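Lactose Operon Repressor (Escherichia coli, PDB 1JYE) represses transcription of the lactose operon by binding operator DNA and lets go of it when inducer binds; this truncated variant is dimeric. Local coordinates at residues Ala135-Cys140 / Ala145-Val150; Val192-Arg197 / Gly218-Met223. The protein carries 1 engineered substitution. All blocks are in the same frame, centred on the assembly; numbering follows the deposited sequence.

Contact 1: Ala135-Cys140 / Ala145-Val150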
loop_
_atom_site.group_PDB
_atom_site.type_symbol
_atom_site.label_atom_id
_atom_site.label_comp_id
_atom_site.label_asym_id
_atom_site.label_seq_id
_atom_site.Cartn_x
_atom_site.Cartn_y
_atom_site.Cartn_z
ATOM N N ALA A 135 6.363 13.089 25.552
ATOM C CA ALA A 135 6.654 11.931 26.390
ATOM C C ALA A 135 7.534 10.930 25.641
ATOM O O ALA A 135 8.478 10.371 26.204
ATOM C CB ALA A 135 5.356 11.268 26.829
ATOM N N VAL A 136 7.224 10.697 24.370
ATOM C CA VAL A 136 8.020 9.770 23.573
ATOM C C VAL A 136 9.434 10.316 23.386
ATOM O O VAL A 136 10.410 9.570 23.463
ATOM C CB VAL A 136 7.374 9.526 22.193
ATOM C CG1 VAL A 136 8.322 8.726 21.299
ATOM C CG2 VAL A 136 6.065 8.772 22.370
ATOM N N GLU A 137 9.551 11.619 23.153
ATOM C CA GLU A 137 10.866 12.221 22.969
ATOM C C GLU A 137 11.713 12.020 24.225
ATOM O O GLU A 137 12.911 11.744 24.142
ATOM C CB GLU A 137 10.738 13.717 22.675
ATOM C CG GLU A 137 12.071 14.402 22.415
ATOM C CD GLU A 137 11.956 15.914 22.365
ATOM O OE1 GLU A 137 11.504 16.509 23.365
ATOM O OE2 GLU A 137 12.320 16.507 21.327
ATOM N N ALA A 138 11.086 12.158 25.388
ATOM C CA ALA A 138 11.798 11.990 26.649
ATOM C C ALA A 138 12.319 10.560 26.777
ATOM O O ALA A 138 13.387 10.324 27.339
ATOM C CB ALA A 138 10.873 12.324 27.821
ATOM N N ALA A 139 11.563 9.610 26.240
ATOM C CA ALA A 139 11.939 8.203 26.309
ATOM C C ALA A 139 13.078 7.819 25.365
ATOM O O ALA A 139 13.633 6.728 25.475
ATOM C CB ALA A 139 10.721 7.334 26.028
ATOM N N CYS A 140 13.432 8.707 24.446
ATOM C CA CYS A 140 14.497 8.409 23.492
ATOM C C CYS A 140 15.907 8.500 24.082
ATOM O O CYS A 140 16.894 8.224 23.400
ATOM C CB CYS A 140 14.365 9.320 22.272
ATOM S SG CYS A 140 12.853 9.018 21.327
ATOM N N ALA A 145 15.698 12.266 17.912
ATOM C CA ALA A 145 14.412 11.729 17.482
ATOM C C ALA A 145 13.678 12.722 16.587
ATOM O O ALA A 145 13.566 13.905 16.912
ATOM C CB ALA A 145 13.554 11.393 18.695
ATOM N N LEU A 146 13.164 12.224 15.468
ATOM C CA LEU A 146 12.444 13.051 14.509
ATOM C C LEU A 146 11.035 12.491 14.328
ATOM O O LEU A 146 10.867 11.312 14.025
ATOM C CB LEU A 146 13.197 13.047 13.178
ATOM C CG LEU A 146 12.672 13.910 12.033
ATOM C CD1 LEU A 146 12.773 15.393 12.405
ATOM C CD2 LEU A 146 13.493 13.624 10.789
ATOM N N PHE A 147 10.026 13.339 14.518
ATOM C CA PHE A 147 8.628 12.918 14.405
ATOM C C PHE A 147 8.000 13.307 13.070
ATOM O O PHE A 147 8.164 14.436 12.605
ATOM C CB PHE A 147 7.806 13.526 15.549
ATOM C CG PHE A 147 8.235 13.070 16.919
ATOM C CD1 PHE A 147 9.424 13.528 17.484
ATOM C CD2 PHE A 147 7.449 12.182 17.643
ATOM C CE1 PHE A 147 9.821 13.107 18.758
ATOM C CE2 PHE A 147 7.835 11.751 18.918
ATOM C CZ PHE A 147 9.026 12.217 19.476
ATOM N N LEU A 148 7.263 12.376 12.469
ATOM C CA LEU A 148 6.627 12.625 11.178
ATOM C C LEU A 148 5.097 12.670 11.208
ATOM O O LEU A 148 4.464 12.915 10.179
ATOM C CB LEU A 148 7.077 11.561 10.170
ATOM C CG LEU A 148 8.588 11.347 10.028
ATOM C CD1 LEU A 148 8.862 10.311 8.932
ATOM C CD2 LEU A 148 9.268 12.674 9.698
ATOM N N ASP A 149 4.496 12.439 12.372
ATOM C CA ASP A 149 3.035 12.455 12.474
ATOM C C ASP A 149 2.611 13.128 13.771
ATOM O O ASP A 149 2.157 12.475 14.713
ATOM C CB ASP A 149 2.483 11.028 12.431
ATOM C CG ASP A 149 1.002 10.981 12.085
ATOM O OD1 ASP A 149 0.341 12.045 12.099
ATOM O OD2 ASP A 149 0.500 9.874 11.802
ATOM N N VAL A 150 2.768 14.444 13.799
ATOM C CA VAL A 150 2.434 15.252 14.966
ATOM C C VAL A 150 1.931 16.608 14.490
ATOM O O VAL A 150 1.860 16.869 13.287
ATOM C CB VAL A 150 3.688 15.502 15.837
ATOM C CG1 VAL A 150 4.155 14.211 16.472
ATOM C CG2 VAL A 150 4.812 16.098 14.977
HETATM O O HOH W 1 12.467 15.599 18.856
#
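Phe147 meets Val136 and Glu137 where a helix lies over its own sheet in the beta-alpha-beta unit of strand 122-125, helix 130-139 and strand 145-147. This crossover, a recurring element of the periplasmic-binding-protein-like fold, holds helix to strand here through apolar side chains and one bridging water, with no direct hydrogen bond between the two segments. On the tight side, the Phe147 ring enters with its far end leading. Its CG lies anti to the carbonyl carbon (chi1 -63°), which sends the ring from the strand toward the helix. There CE2 comes 3.9 Å from CG1 of Val136, while Val136 CB lies at the ring edge, in its plane. CZ advances to 3.8 Å from the backbone N of Glu137, also at the edge, so the rim of the ring faces the helix backbone. CB of Glu137 joins the packing 3.9 Å from the same CZ. Just after the helix, SG of Cys140 rests 3.6 Å from CB of Ala145. Val111 of helix 104-115 and Leu122 and Ile124 of the neighbouring strand 122-125 extend this core beyond the two segments.

The other side is polar and bridged by water. The Glu137 chain runs extended from a CG anti to its own amide nitrogen (chi1 -178°), carrying the carboxylate outward, clear of the ring, to the water. This one water, lying at the edge of the Phe147 ring, spans the gap: it donates to Glu137 OE2 at 2.6 Å and to the backbone O of Ala145 at 2.8 Å.

Contact 2: Val192-Arg197 / Gly218-Met223; sequences VSARLR and GDWSAM
In the second subdomain of the periplasmic-binding-protein-like core, the first turns of helix 192-207 face the loop leading into helix 222-234, and Trp220 reaches across from that loop to Ala194 and Arg197. The six-membered part of the indole does the touching. Its CZ2 lies 3.9 Å from CB of Ala194, an apolar contact, and CH2 is 3.8 Å from NH1 of Arg197. The guanidinium and indole planes are inclined by 55°, well short of a parallel stack. In Arg197, CG anti to the backbone N (chi1 -168°) and a bend at chi3 bring NH1 to CZ3 and CH2 of the indole. NH1 also hydrogen-bonds to Ala245 O and a bound glycerol, while Tyr273 makes a cation-pi contact with the same side chain.

Behind the indole, the loop is braced by an Asx turn: Asp219 OD1 accepts the Ser221 backbone N at 2.9 Å and, through its syn lone pair, Ser221 OG at 2.5 Å. Ser221 is itself the N-cap of helix 222-234. With these partners the guanidinium is probably held in a defined pose; the glycerol, though probably from the crystallisation liquor, may mark the inducer pocket, as such molecules often do.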
loop_
_atom_site.group_PDB
_atom_site.type_symbol
_atom_site.label_atom_id
_atom_site.label_comp_id
_atom_site.label_asym_id
_atom_site.label_seq_id
_atom_site.Cartn_x
_atom_site.Cartn_y
_atom_site.Cartn_z
ATOM N N VAL A 192 -3.808 12.075 15.107
ATOM C CA VAL A 192 -3.584 13.517 15.065
ATOM C C VAL A 192 -3.727 14.059 13.636
ATOM O O VAL A 192 -4.239 15.158 13.435
ATOM C CB VAL A 192 -2.189 13.889 15.643
ATOM C CG1 VAL A 192 -1.083 13.298 14.788
ATOM C CG2 VAL A 192 -2.048 15.402 15.729
ATOM N N SER A 193 -3.290 13.291 12.640
ATOM C CA SER A 193 -3.413 13.743 11.256
ATOM C C SER A 193 -4.872 13.918 10.851
ATOM O O SER A 193 -5.227 14.895 10.193
ATOM C CB SER A 193 -2.729 12.762 10.296
ATOM O OG SER A 193 -1.333 12.994 10.266
ATOM N N ALA A 194 -5.713 12.968 11.242
ATOM C CA ALA A 194 -7.131 13.041 10.915
ATOM C C ALA A 194 -7.762 14.237 11.620
ATOM O O ALA A 194 -8.624 14.913 11.059
ATOM C CB ALA A 194 -7.833 11.764 11.338
ATOM N N ARG A 195 -7.336 14.483 12.853
ATOM C CA ARG A 195 -7.878 15.596 13.626
ATOM C C ARG A 195 -7.505 16.946 13.024
ATOM O O ARG A 195 -8.359 17.823 12.884
ATOM C CB ARG A 195 -7.402 15.524 15.081
ATOM C CG ARG A 195 -7.938 14.317 15.847
ATOM C CD ARG A 195 -7.781 14.498 17.357
ATOM N NE ARG A 195 -6.388 14.613 17.782
ATOM C CZ ARG A 195 -5.618 13.586 18.130
ATOM N NH1 ARG A 195 -4.361 13.795 18.508
ATOM N NH2 ARG A 195 -6.099 12.350 18.103
ATOM N N LEU A 196 -6.234 17.118 12.672
ATOM C CA LEU A 196 -5.786 18.374 12.077
ATOM C C LEU A 196 -6.526 18.628 10.769
ATOM O O LEU A 196 -6.901 19.764 10.462
ATOM C CB LEU A 196 -4.277 18.335 11.817
ATOM C CG LEU A 196 -3.381 18.313 13.058
ATOM C CD1 LEU A 196 -1.937 18.047 12.637
ATOM C CD2 LEU A 196 -3.498 19.643 13.800
ATOM N N ARG A 197 -6.740 17.563 10.002
ATOM C CA ARG A 197 -7.437 17.666 8.724
ATOM C C ARG A 197 -8.894 18.084 8.928
ATOM O O ARG A 197 -9.394 18.979 8.243
ATOM C CB ARG A 197 -7.356 16.319 7.992
ATOM C CG ARG A 197 -7.782 16.328 6.525
ATOM C CD ARG A 197 -7.186 15.097 5.823
ATOM N NE ARG A 197 -5.735 15.103 5.987
ATOM C CZ ARG A 197 -4.935 14.051 5.829
ATOM N NH1 ARG A 197 -5.428 12.864 5.491
ATOM N NH2 ARG A 197 -3.632 14.185 6.037
ATOM N N GLY A 218 -14.394 7.871 9.420
ATOM C CA GLY A 218 -14.066 6.552 8.899
ATOM C C GLY A 218 -12.797 6.025 9.545
ATOM O O GLY A 218 -12.418 6.490 10.620
ATOM N N ASP A 219 -12.126 5.066 8.907
ATOM C CA ASP A 219 -10.904 4.511 9.488
ATOM C C ASP A 219 -9.733 4.391 8.508
ATOM O O ASP A 219 -8.820 3.589 8.730
ATOM C CB ASP A 219 -11.185 3.133 10.113
ATOM C CG ASP A 219 -11.573 2.081 9.081
ATOM O OD1 ASP A 219 -11.408 2.332 7.872
ATOM O OD2 ASP A 219 -12.036 0.992 9.485
ATOM N N TRP A 220 -9.770 5.200 7.448
ATOM C CA TRP A 220 -8.750 5.241 6.390
ATOM C C TRP A 220 -9.003 4.205 5.291
ATOM O O TRP A 220 -8.411 4.290 4.214
ATOM C CB TRP A 220 -7.334 5.005 6.946
ATOM C CG TRP A 220 -6.782 6.045 7.904
ATOM C CD1 TRP A 220 -6.114 5.793 9.071
ATOM C CD2 TRP A 220 -6.753 7.475 7.732
ATOM N NE1 TRP A 220 -5.669 6.966 9.630
ATOM C CE2 TRP A 220 -6.047 8.013 8.833
ATOM C CE3 TRP A 220 -7.252 8.350 6.756
ATOM C CZ2 TRP A 220 -5.825 9.390 8.987
ATOM C CZ3 TRP A 220 -7.030 9.724 6.910
ATOM C CH2 TRP A 220 -6.322 10.225 8.020
ATOM N N SER A 221 -9.882 3.238 5.547
ATOM C CA SER A 221 -10.155 2.195 4.552
ATOM C C SER A 221 -11.265 2.538 3.569
ATOM O O SER A 221 -12.174 3.316 3.873
ATOM C CB SER A 221 -10.508 0.870 5.241
ATOM O OG SER A 221 -11.808 0.918 5.810
ATOM N N ALA A 222 -11.192 1.942 2.382
ATOM C CA ALA A 222 -12.204 2.172 1.367
ATOM C C ALA A 222 -13.569 1.726 1.876
ATOM O O ALA A 222 -14.572 2.399 1.641
ATOM C CB ALA A 222 -11.849 1.416 0.082
ATOM N N MET A 223 -13.615 0.602 2.586
ATOM C CA MET A 223 -14.895 0.113 3.080
ATOM C C MET A 223 -15.540 1.093 4.052
ATOM O O MET A 223 -16.760 1.243 4.055
ATOM C CB MET A 223 -14.743 -1.257 3.746
ATOM C CG MET A 223 -16.084 -1.924 4.077
ATOM S SD MET A 223 -17.187 -2.097 2.634
ATOM C CE MET A 223 -16.419 -3.477 1.787
#

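In the fold
The two contacts come in series along the chain, contact 1 closing before contact 2 opens, and their centres lie about 21 Å apart. They share no sheet: contact 1 belongs to the parallel sheet containing strand 145-147, whereas contact 2 flanks the sheet containing strands 182-186 and 214-217, in the other subdomain. Yet the ends of their segments meet across the cleft, where Asp149 OD1 and Ser193 OG are 2.7 Å apart, probably hydrogen-bonded, and the backbone of Val150 packs on the side chains of Val192 and Leu196. Residues 149-150 thus touch the start of helix 192-207, consistent with an inter-subdomain interface beside the probable inducer pocket, where ligand binding could shift one subdomain against the other.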